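PDB 1W07: peroxisomal acyl-coenzyme A oxidase 1 from Arabidopsis thaliana, which oxidises long- and medium-chain acyl-CoAs to 2-trans-enoyl-CoAs with FAD as cofactor, passing the electrons to oxygen to give hydrogen peroxide in peroxisomal beta-oxidation. Local coordinates for residues B[46-54]-B[90-98]; B[399-409]-B[613-621]. The protein carries 1 engineered substitution. All coordinates share one frame; numbering follows the deposited sequence.

Contact 1. Residues B[46-54]-B[90-98]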
loop_
_atom_site.group_PDB
_atom_site.type_symbol
_atom_site.label_atom_id
_atom_site.label_comp_id
_atom_site.label_asym_id
_atom_site.label_seq_id
_atom_site.Cartn_x
_atom_site.Cartn_y
_atom_site.Cartn_z
ATOM N N PRO B 46 -25.693 -11.012 -16.556
ATOM C CA PRO B 46 -24.710 -12.085 -16.352
ATOM C C PRO B 46 -23.369 -11.839 -17.041
ATOM O O PRO B 46 -22.319 -12.219 -16.530
ATOM C CB PRO B 46 -25.418 -13.314 -16.919
ATOM C CG PRO B 46 -26.862 -13.001 -16.706
ATOM C CD PRO B 46 -26.948 -11.558 -17.105
ATOM N N VAL B 47 -23.403 -11.210 -18.212
ATOM C CA VAL B 47 -22.179 -10.944 -18.966
ATOM C C VAL B 47 -21.230 -10.037 -18.170
ATOM O O VAL B 47 -20.010 -10.086 -18.364
ATOM C CB VAL B 47 -22.497 -10.273 -20.348
ATOM C CG1 VAL B 47 -21.205 -10.000 -21.116
ATOM C CG2 VAL B 47 -23.428 -11.175 -21.172
ATOM N N PHE B 48 -21.781 -9.229 -17.265
ATOM C CA PHE B 48 -20.960 -8.296 -16.489
ATOM C C PHE B 48 -20.500 -8.793 -15.122
ATOM O O PHE B 48 -20.129 -8.004 -14.253
ATOM C CB PHE B 48 -21.703 -6.966 -16.345
ATOM C CG PHE B 48 -21.940 -6.251 -17.657
ATOM C CD1 PHE B 48 -23.080 -5.465 -17.843
ATOM C CD2 PHE B 48 -21.020 -6.350 -18.702
ATOM C CE1 PHE B 48 -23.301 -4.789 -19.047
ATOM C CE2 PHE B 48 -21.230 -5.675 -19.917
ATOM C CZ PHE B 48 -22.373 -4.894 -20.089
ATOM N N GLU B 49 -20.520 -10.108 -14.948
ATOM C CA GLU B 49 -20.066 -10.717 -13.713
ATOM C C GLU B 49 -18.577 -10.429 -13.582
ATOM O O GLU B 49 -17.854 -10.458 -14.581
ATOM C CB GLU B 49 -20.296 -12.233 -13.767
ATOM C CG GLU B 49 -19.625 -12.992 -12.636
ATOM C CD GLU B 49 -19.727 -14.496 -12.800
ATOM O OE1 GLU B 49 -19.555 -14.989 -13.937
ATOM O OE2 GLU B 49 -19.954 -15.190 -11.785
ATOM N N LYS B 50 -18.113 -10.148 -12.366
ATOM C CA LYS B 50 -16.691 -9.882 -12.170
ATOM C C LYS B 50 -16.131 -10.393 -10.849
ATOM O O LYS B 50 -14.984 -10.102 -10.523
ATOM C CB LYS B 50 -16.392 -8.383 -12.277
ATOM C CG LYS B 50 -16.726 -7.582 -11.025
ATOM C CD LYS B 50 -17.920 -6.669 -11.235
ATOM C CE LYS B 50 -17.557 -5.179 -11.042
ATOM N NZ LYS B 50 -17.161 -4.687 -9.670
ATOM N N SER B 51 -16.919 -11.147 -10.083
ATOM C CA SER B 51 -16.442 -11.680 -8.801
ATOM C C SER B 51 -15.550 -12.905 -9.016
ATOM O O SER B 51 -14.913 -13.388 -8.079
ATOM C CB SER B 51 -17.626 -12.060 -7.899
ATOM O OG SER B 51 -18.388 -13.116 -8.459
ATOM N N ASN B 52 -15.504 -13.394 -10.255
ATOM C CA ASN B 52 -14.703 -14.568 -10.615
ATOM C C ASN B 52 -13.447 -14.138 -11.380
ATOM O O ASN B 52 -12.658 -14.965 -11.842
ATOM C CB ASN B 52 -15.539 -15.508 -11.496
ATOM C CG ASN B 52 -15.742 -14.967 -12.909
ATOM O OD1 ASN B 52 -15.973 -13.773 -13.100
ATOM N ND2 ASN B 52 -15.672 -15.851 -13.904
ATOM N N ARG B 53 -13.278 -12.825 -11.485
ATOM C CA ARG B 53 -12.176 -12.222 -12.211
ATOM C C ARG B 53 -10.794 -12.744 -11.808
ATOM O O ARG B 53 -9.926 -12.932 -12.664
ATOM C CB ARG B 53 -12.258 -10.704 -12.043
ATOM C CG ARG B 53 -11.368 -9.910 -12.956
ATOM C CD ARG B 53 -11.459 -8.439 -12.596
ATOM N NE ARG B 53 -12.639 -7.789 -13.140
ATOM C CZ ARG B 53 -13.096 -6.611 -12.725
ATOM N NH1 ARG B 53 -12.477 -5.971 -11.747
ATOM N NH2 ARG B 53 -14.155 -6.059 -13.307
ATOM N N ALA B 54 -10.597 -12.991 -10.515
ATOM C CA ALA B 54 -9.321 -13.496 -10.018
ATOM C C ALA B 54 -9.094 -14.978 -10.322
ATOM O O ALA B 54 -8.005 -15.497 -10.095
ATOM C CB ALA B 54 -9.210 -13.253 -8.512
ATOM N N ARG B 90 -20.250 1.978 -18.685
ATOM C CA ARG B 90 -18.857 1.554 -18.631
ATOM C C ARG B 90 -18.325 1.689 -17.207
ATOM O O ARG B 90 -17.536 0.860 -16.748
ATOM C CB ARG B 90 -18.000 2.392 -19.580
ATOM C CG ARG B 90 -18.257 2.140 -21.063
ATOM C CD ARG B 90 -17.175 2.796 -21.906
ATOM N NE ARG B 90 -17.250 4.253 -21.858
ATOM C CZ ARG B 90 -18.076 4.981 -22.603
ATOM N NH1 ARG B 90 -18.898 4.390 -23.464
ATOM N NH2 ARG B 90 -18.089 6.300 -22.478
ATOM N N HIS B 91 -18.760 2.736 -16.514
ATOM C CA HIS B 91 -18.342 2.982 -15.144
ATOM C C HIS B 91 -18.699 1.805 -14.244
ATOM O O HIS B 91 -17.853 1.318 -13.480
ATOM C CB HIS B 91 -19.002 4.259 -14.623
ATOM C CG HIS B 91 -18.821 4.485 -13.154
ATOM N ND1 HIS B 91 -17.613 4.840 -12.597
ATOM C CD2 HIS B 91 -19.697 4.388 -12.125
ATOM C CE1 HIS B 91 -17.749 4.959 -11.287
ATOM N NE2 HIS B 91 -19.006 4.686 -10.973
ATOM N N PHE B 92 -19.943 1.337 -14.316
ATOM C CA PHE B 92 -20.324 0.221 -13.463
ATOM C C PHE B 92 -19.828 -1.157 -13.919
ATOM O O PHE B 92 -19.705 -2.062 -13.104
ATOM C CB PHE B 92 -21.835 0.240 -13.223
ATOM C CG PHE B 92 -22.285 1.408 -12.384
ATOM C CD1 PHE B 92 -22.984 2.468 -12.955
ATOM C CD2 PHE B 92 -21.980 1.459 -11.027
ATOM C CE1 PHE B 92 -23.372 3.565 -12.188
ATOM C CE2 PHE B 92 -22.365 2.552 -10.250
ATOM C CZ PHE B 92 -23.059 3.605 -10.829
ATOM N N ILE B 93 -19.521 -1.309 -15.201
ATOM C CA ILE B 93 -18.973 -2.575 -15.698
ATOM C C ILE B 93 -17.656 -2.775 -14.918
ATOM O O ILE B 93 -17.216 -3.906 -14.678
ATOM C CB ILE B 93 -18.720 -2.509 -17.229
ATOM C CG1 ILE B 93 -20.064 -2.535 -17.966
ATOM C CG2 ILE B 93 -17.826 -3.661 -17.678
ATOM C CD1 ILE B 93 -19.941 -2.389 -19.485
ATOM N N ASP B 94 -17.041 -1.651 -14.541
ATOM C CA ASP B 94 -15.845 -1.635 -13.710
ATOM C C ASP B 94 -14.698 -2.533 -14.167
ATOM O O ASP B 94 -14.156 -3.316 -13.386
ATOM C CB ASP B 94 -16.282 -2.013 -12.295
ATOM C CG ASP B 94 -15.221 -1.735 -11.257
ATOM O OD1 ASP B 94 -15.127 -2.521 -10.296
ATOM O OD2 ASP B 94 -14.503 -0.724 -11.388
ATOM N N GLN B 95 -14.319 -2.434 -15.437
ATOM C CA GLN B 95 -13.239 -3.275 -15.919
ATOM C C GLN B 95 -12.341 -2.552 -16.905
ATOM O O GLN B 95 -12.727 -2.284 -18.036
ATOM C CB GLN B 95 -13.814 -4.554 -16.541
ATOM C CG GLN B 95 -12.750 -5.596 -16.904
ATOM C CD GLN B 95 -13.255 -7.022 -16.768
ATOM O OE1 GLN B 95 -13.908 -7.369 -15.781
ATOM N NE2 GLN B 95 -12.934 -7.863 -17.744
ATOM N N PRO B 96 -11.116 -2.210 -16.475
ATOM C CA PRO B 96 -10.146 -1.507 -17.319
ATOM C C PRO B 96 -10.074 -2.174 -18.695
ATOM O O PRO B 96 -9.847 -3.384 -18.792
ATOM C CB PRO B 96 -8.850 -1.650 -16.530
ATOM C CG PRO B 96 -9.348 -1.584 -15.098
ATOM C CD PRO B 96 -10.548 -2.494 -15.138
ATOM N N ALA B 97 -10.252 -1.384 -19.749
ATOM C CA ALA B 97 -10.257 -1.924 -21.103
ATOM C C ALA B 97 -9.903 -0.844 -22.115
ATOM O O ALA B 97 -9.988 0.350 -21.827
ATOM C CB ALA B 97 -11.641 -2.505 -21.418
ATOM N N TYR B 98 -9.519 -1.276 -23.309
ATOM C CA TYR B 98 -9.118 -0.376 -24.377
ATOM C C TYR B 98 -10.123 0.734 -24.617
ATOM O O TYR B 98 -9.755 1.846 -24.995
ATOM C CB TYR B 98 -8.908 -1.165 -25.669
ATOM C CG TYR B 98 -10.186 -1.697 -26.263
ATOM C CD1 TYR B 98 -10.905 -0.950 -27.196
ATOM C CD2 TYR B 98 -10.672 -2.949 -25.909
ATOM C CE1 TYR B 98 -12.071 -1.440 -27.766
ATOM C CE2 TYR B 98 -11.841 -3.452 -26.466
ATOM C CZ TYR B 98 -12.533 -2.703 -27.393
ATOM O OH TYR B 98 -13.676 -3.217 -27.960
HETATM O O HOH W 1 -17.963 -6.486 -15.297
#
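R53 reaches across to D94 and Q95, where the chain leaves helix 83-93. From CB its chain runs out extended, with CG anti to the backbone N (chi1 -168°). CD passes 4.2 Å from Q95 OE1, and a bend at chi3 then turns the guanidinium in. NE makes a weak bond to Q95 OE1, while NH2 binds that same OE1 at 2.8 Å, on a lone pair in the amide plane, and D94 O at 2.7 Å, from above the carbonyl plane. NH1 turns to E412, and K50 CG lies over one guanidinium face, toward its rim. With an alanine here, D94 O would probably lose this donor, Q95 OE1 one of its donors and E412 its charged mate. Beside it, K50 NZ forms a salt bridge to D94 OD1 (3.0 Å) through the anti lone pair; R298 also pairs with that oxygen. F48 lays a ring face against I93, whose CG1 sits 3.8 Å from the ring centroid in a CH-pi contact. A water links F48 O to I93 O. Within the N-terminal acyl-CoA oxidase region, away from the FAD site, the loop between helices 29-43 and 58-78 is thus pinned to the C-terminal end of helix 83-93.

Contact 2. Residues B[399-409]-B[613-621]. With FAD (flavin-adenine dinucleotide), chain C.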
loop_
_atom_site.group_PDB
_atom_site.type_symbol
_atom_site.label_atom_id
_atom_site.label_comp_id
_atom_site.label_asym_id
_atom_site.label_seq_id
_atom_site.Cartn_x
_atom_site.Cartn_y
_atom_site.Cartn_z
ATOM N N CYS B 399 -9.610 -4.167 7.965
ATOM C CA CYS B 399 -10.423 -5.381 7.928
ATOM C C CYS B 399 -9.636 -6.594 8.459
ATOM O O CYS B 399 -10.050 -7.739 8.293
ATOM C CB CYS B 399 -10.920 -5.655 6.500
ATOM S SG CYS B 399 -12.208 -4.602 5.934
ATOM N N GLY B 400 -8.510 -6.338 9.123
ATOM C CA GLY B 400 -7.718 -7.418 9.689
ATOM C C GLY B 400 -7.350 -8.532 8.718
ATOM O O GLY B 400 -7.170 -8.292 7.527
ATOM N N GLY B 401 -7.236 -9.760 9.217
ATOM C CA GLY B 401 -6.878 -10.885 8.371
ATOM C C GLY B 401 -7.716 -11.091 7.121
ATOM O O GLY B 401 -7.169 -11.266 6.023
ATOM N N HIS B 402 -9.040 -11.080 7.280
ATOM C CA HIS B 402 -9.955 -11.287 6.158
ATOM C C HIS B 402 -9.793 -10.253 5.061
ATOM O O HIS B 402 -10.171 -10.501 3.925
ATOM C CB HIS B 402 -11.425 -11.306 6.630
ATOM C CG HIS B 402 -11.723 -12.357 7.646
ATOM N ND1 HIS B 402 -11.097 -13.585 7.663
ATOM C CD2 HIS B 402 -12.590 -12.359 8.684
ATOM C CE1 HIS B 402 -11.565 -14.297 8.673
ATOM N NE2 HIS B 402 -12.470 -13.575 9.309
ATOM N N GLY B 403 -9.266 -9.079 5.391
ATOM C CA GLY B 403 -9.079 -8.083 4.357
ATOM C C GLY B 403 -8.012 -8.533 3.347
ATOM O O GLY B 403 -7.914 -7.969 2.250
ATOM N N TYR B 404 -7.214 -9.541 3.695
ATOM C CA TYR B 404 -6.164 -10.041 2.813
ATOM C C TYR B 404 -6.725 -10.945 1.703
ATOM O O TYR B 404 -6.060 -11.214 0.696
ATOM C CB TYR B 404 -5.116 -10.787 3.646
ATOM C CG TYR B 404 -3.831 -11.131 2.900
ATOM C CD1 TYR B 404 -3.049 -10.141 2.293
ATOM C CD2 TYR B 404 -3.396 -12.449 2.809
ATOM C CE1 TYR B 404 -1.874 -10.466 1.608
ATOM C CE2 TYR B 404 -2.230 -12.782 2.147
ATOM C CZ TYR B 404 -1.470 -11.803 1.550
ATOM O OH TYR B 404 -0.292 -12.182 0.932
ATOM N N LEU B 405 -7.952 -11.416 1.885
ATOM C CA LEU B 405 -8.598 -12.253 0.877
ATOM C C LEU B 405 -9.080 -11.423 -0.300
ATOM O O LEU B 405 -9.711 -10.380 -0.118
ATOM C CB LEU B 405 -9.800 -12.987 1.474
ATOM C CG LEU B 405 -9.510 -14.320 2.174
ATOM C CD1 LEU B 405 -10.756 -14.817 2.906
ATOM C CD2 LEU B 405 -9.043 -15.317 1.126
ATOM N N TRP B 406 -8.812 -11.889 -1.512
ATOM C CA TRP B 406 -9.251 -11.173 -2.699
ATOM C C TRP B 406 -10.755 -10.832 -2.681
ATOM O O TRP B 406 -11.150 -9.748 -3.119
ATOM C CB TRP B 406 -8.962 -12.009 -3.944
ATOM C CG TRP B 406 -9.091 -11.226 -5.203
ATOM C CD1 TRP B 406 -8.125 -10.461 -5.779
ATOM C CD2 TRP B 406 -10.250 -11.113 -6.038
ATOM N NE1 TRP B 406 -8.605 -9.880 -6.922
ATOM C CE2 TRP B 406 -9.907 -10.260 -7.107
ATOM C CE3 TRP B 406 -11.549 -11.651 -5.987
ATOM C CZ2 TRP B 406 -10.816 -9.922 -8.122
ATOM C CZ3 TRP B 406 -12.455 -11.311 -7.005
ATOM C CH2 TRP B 406 -12.078 -10.456 -8.054
ATOM N N CYS B 407 -11.590 -11.748 -2.174
ATOM C CA CYS B 407 -13.033 -11.521 -2.161
ATOM C C CYS B 407 -13.449 -10.366 -1.233
ATOM O O CYS B 407 -14.625 -9.991 -1.172
ATOM C CB CYS B 407 -13.795 -12.820 -1.828
ATOM S SG CYS B 407 -13.570 -13.485 -0.150
ATOM N N SER B 408 -12.491 -9.768 -0.527
ATOM C CA SER B 408 -12.838 -8.621 0.308
ATOM C C SER B 408 -13.017 -7.384 -0.598
ATOM O O SER B 408 -13.551 -6.354 -0.152
ATOM C CB SER B 408 -11.750 -8.344 1.358
ATOM O OG SER B 408 -10.584 -7.777 0.778
ATOM N N GLY B 409 -12.581 -7.498 -1.860
ATOM C CA GLY B 409 -12.707 -6.405 -2.809
ATOM C C GLY B 409 -11.647 -5.330 -2.684
ATOM O O GLY B 409 -11.471 -4.507 -3.594
ATOM N N TYR B 613 -21.240 -3.991 -7.704
ATOM C CA TYR B 613 -20.182 -3.011 -7.960
ATOM C C TYR B 613 -19.083 -3.079 -6.900
ATOM O O TYR B 613 -17.889 -3.047 -7.220
ATOM C CB TYR B 613 -20.756 -1.599 -7.995
ATOM C CG TYR B 613 -19.739 -0.541 -8.362
ATOM C CD1 TYR B 613 -19.135 -0.537 -9.620
ATOM C CD2 TYR B 613 -19.382 0.453 -7.453
ATOM C CE1 TYR B 613 -18.206 0.435 -9.963
ATOM C CE2 TYR B 613 -18.460 1.422 -7.782
ATOM C CZ TYR B 613 -17.879 1.414 -9.034
ATOM O OH TYR B 613 -17.016 2.422 -9.355
ATOM N N LEU B 614 -19.491 -3.169 -5.636
ATOM C CA LEU B 614 -18.542 -3.246 -4.534
ATOM C C LEU B 614 -17.724 -4.516 -4.607
ATOM O O LEU B 614 -16.550 -4.519 -4.228
ATOM C CB LEU B 614 -19.261 -3.186 -3.181
ATOM C CG LEU B 614 -19.552 -1.810 -2.561
ATOM C CD1 LEU B 614 -20.176 -1.986 -1.177
ATOM C CD2 LEU B 614 -18.261 -1.014 -2.456
ATOM N N ASN B 615 -18.361 -5.595 -5.064
ATOM C CA ASN B 615 -17.699 -6.896 -5.214
ATOM C C ASN B 615 -16.911 -7.242 -3.955
ATOM O O ASN B 615 -15.736 -7.596 -4.033
ATOM C CB ASN B 615 -16.760 -6.835 -6.416
ATOM C CG ASN B 615 -16.318 -8.202 -6.881
ATOM O OD1 ASN B 615 -17.131 -9.118 -7.001
ATOM N ND2 ASN B 615 -15.034 -8.340 -7.177
ATOM N N SER B 616 -17.581 -7.150 -2.810
ATOM C CA SER B 616 -16.955 -7.380 -1.518
ATOM C C SER B 616 -17.811 -8.167 -0.558
ATOM O O SER B 616 -18.950 -7.798 -0.278
ATOM C CB SER B 616 -16.635 -6.040 -0.860
ATOM O OG SER B 616 -16.193 -6.226 0.474
ATOM N N VAL B 617 -17.238 -9.236 -0.032
ATOM C CA VAL B 617 -17.947 -10.070 0.914
ATOM C C VAL B 617 -17.971 -9.371 2.277
ATOM O O VAL B 617 -18.962 -9.430 2.996
ATOM C CB VAL B 617 -17.254 -11.455 1.058
ATOM C CG1 VAL B 617 -17.907 -12.230 2.192
ATOM C CG2 VAL B 617 -17.343 -12.239 -0.276
ATOM N N LEU B 618 -16.883 -8.692 2.626
ATOM C CA LEU B 618 -16.820 -8.019 3.916
ATOM C C LEU B 618 -17.717 -6.790 3.936
ATOM O O LEU B 618 -18.235 -6.403 4.989
ATOM C CB LEU B 618 -15.380 -7.593 4.228
ATOM C CG LEU B 618 -14.269 -8.648 4.125
ATOM C CD1 LEU B 618 -13.005 -8.035 4.686
ATOM C CD2 LEU B 618 -14.629 -9.940 4.881
ATOM N N GLY B 619 -17.911 -6.203 2.755
ATOM C CA GLY B 619 -18.705 -4.999 2.646
ATOM C C GLY B 619 -20.126 -5.138 2.148
ATOM O O GLY B 619 -20.742 -4.149 1.758
ATOM N N ARG B 620 -20.647 -6.359 2.158
ATOM C CA ARG B 620 -22.000 -6.614 1.699
ATOM C C ARG B 620 -22.975 -5.701 2.415
ATOM O O ARG B 620 -22.858 -5.462 3.615
ATOM C CB ARG B 620 -22.419 -8.062 1.978
ATOM C CG ARG B 620 -21.780 -9.132 1.122
ATOM C CD ARG B 620 -22.288 -10.500 1.607
ATOM N NE ARG B 620 -23.739 -10.595 1.497
ATOM C CZ ARG B 620 -24.383 -10.942 0.384
ATOM N NH1 ARG B 620 -23.703 -11.240 -0.717
ATOM N NH2 ARG B 620 -25.712 -10.952 0.356
ATOM N N TYR B 621 -23.962 -5.220 1.675
ATOM C CA TYR B 621 -24.996 -4.356 2.219
ATOM C C TYR B 621 -25.669 -4.981 3.446
ATOM O O TYR B 621 -25.882 -4.307 4.462
ATOM C CB TYR B 621 -26.058 -4.086 1.145
ATOM C CG TYR B 621 -27.224 -3.249 1.623
ATOM C CD1 TYR B 621 -27.172 -1.857 1.567
ATOM C CD2 TYR B 621 -28.360 -3.844 2.183
ATOM C CE1 TYR B 621 -28.224 -1.073 2.059
ATOM C CE2 TYR B 621 -29.416 -3.067 2.676
ATOM C CZ TYR B 621 -29.340 -1.686 2.614
ATOM O OH TYR B 621 -30.370 -0.918 3.124
HETATM P PA FAD C . -9.043 -8.267 14.302
HETATM O O1A FAD C . -8.342 -8.506 15.584
HETATM O O2A FAD C . -10.439 -8.738 14.155
HETATM O O5B FAD C . -8.960 -6.696 13.965
HETATM C C5B FAD C . -9.719 -6.116 12.900
HETATM C C4B FAD C . -9.717 -4.589 13.035
HETATM O O4B FAD C . -10.170 -4.293 14.373
HETATM C C3B FAD C . -8.293 -4.035 12.930
HETATM O O3B FAD C . -8.338 -2.671 12.501
HETATM C C2B FAD C . -7.811 -4.131 14.376
HETATM O O2B FAD C . -6.799 -3.149 14.612
HETATM C C1B FAD C . -9.087 -3.680 15.093
HETATM N N9A FAD C . -9.097 -4.129 16.502
HETATM C C8A FAD C . -9.326 -5.374 16.924
HETATM N N7A FAD C . -9.281 -5.414 18.253
HETATM C C5A FAD C . -9.032 -4.180 18.684
HETATM C C6A FAD C . -8.883 -3.627 19.949
HETATM N N6A FAD C . -9.024 -4.376 21.037
HETATM N N1A FAD C . -8.625 -2.254 20.053
HETATM C C2A FAD C . -8.527 -1.478 18.891
HETATM N N3A FAD C . -8.670 -2.043 17.704
HETATM C C4A FAD C . -8.916 -3.357 17.574
HETATM N N1 FAD C . -3.728 -18.211 12.159
HETATM C C2 FAD C . -3.411 -19.495 12.619
HETATM O O2 FAD C . -3.984 -19.956 13.602
HETATM N N3 FAD C . -2.470 -20.258 11.913
HETATM C C4 FAD C . -1.867 -19.745 10.756
HETATM O O4 FAD C . -1.049 -20.424 10.141
HETATM C C4X FAD C . -2.192 -18.471 10.307
HETATM N N5 FAD C . -1.643 -17.974 9.116
HETATM C C5X FAD C . -1.989 -16.704 8.636
HETATM C C6 FAD C . -1.544 -16.281 7.388
HETATM C C7 FAD C . -2.016 -15.085 6.848
HETATM C C7M FAD C . -1.548 -14.666 5.452
HETATM C C8 FAD C . -2.926 -14.307 7.564
HETATM C C8M FAD C . -3.502 -13.011 6.981
HETATM C C9 FAD C . -3.353 -14.727 8.820
HETATM C C9A FAD C . -2.890 -15.925 9.363
HETATM N N10 FAD C . -3.397 -16.397 10.581
HETATM C C10 FAD C . -3.114 -17.702 11.008
HETATM C "C1'" FAD C . -4.312 -15.560 11.394
HETATM C "C2'" FAD C . -3.486 -14.474 12.094
HETATM O "O2'" FAD C . -2.406 -15.083 12.808
HETATM C "C3'" FAD C . -4.281 -13.592 13.061
HETATM O "O3'" FAD C . -4.922 -14.405 14.049
HETATM C "C4'" FAD C . -5.335 -12.741 12.349
HETATM O "O4'" FAD C . -4.828 -12.203 11.126
HETATM C "C5'" FAD C . -5.775 -11.596 13.261
HETATM O "O5'" FAD C . -6.562 -10.668 12.515
HETATM P P FAD C . -8.127 -10.472 12.823
HETATM O O1P FAD C . -8.862 -10.777 11.576
HETATM O O2P FAD C . -8.475 -11.215 14.054
HETATM O O3P FAD C . -8.180 -8.887 13.095
HETATM O O HOH W 2 -16.143 -10.725 -3.891
#
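The FAD-binding loop between helices 370-398 and 410-417, in the helical C-terminal half of the acyl-CoA oxidase fold, is backed here by the turn that follows helix 611-614. On its cofactor side G401 N donates to FAD O1P at 3.0 Å. A CB at G400 would run into FAD O3P and one at G401 into FAD O4', consistent with glycine at both. R310 and Q330 of this chain and S144, T422 and D426 of the second subunit also bond FAD.

On the protein side L618 makes the largest apolar contribution. Its CD1 meets C399 CB and S408 CB, each at 3.6 Å, while CD2 lies against H402 CB at 3.9 Å. The H402 ring itself looks to the second subunit, with NE2 bonded to L140 O there. Next to this leucine two backbone carbonyls are gripped. V617 N points almost straight at C407 O (2.9 Å, 168° at the hydrogen), and V617 CG2 packs on C407 CB. S616 OG, anti to its own backbone nitrogen (chi1 172°), gives its proton to S408 O at 2.7 Å from above the carbonyl plane. The same hydroxyl accepts G619 N, an ST motif. G409 comes so close to N615 O and S616 that a CB would collide, and its positive phi suits glycine too. N615 ND2 lies 3.7 Å from W406 CH2, the amide and indole planes 76° apart.

Chemically, the cofactor side uses a backbone N-H and bare glycine, whereas on the rear face V617 N and S616 OG supply donors to the carbonyls of C407 and S408 beside an apolar leucine. S616 OG is thus engaged as both donor and acceptor, and these bonds probably restrain the loop behind the FAD-binding glycines.

Overall arrangement
From the N terminus, contact 1 comes first: 90-98 returns to 46-54, closing a loop of 35 mostly helical residues that holds helix 58-78 and most of helix 83-93. That loop is complete long before contact 2 opens at 399-409, which closes across 203 residues to 613-621. The two are therefore in series, neither nesting nor crossing. Their centres lie about 17 Å apart and they touch directly: A54 rests on W406, S51 on N615, and the rings of F92 and Y613 meet edge-to-face. R298 of helix 278-309 serves both, with a salt bridge to D94 and a cation-pi contact with Y613. Together they join the N-terminal helical region, the C-alpha1 region with its FAD loop, and the C-terminal helices.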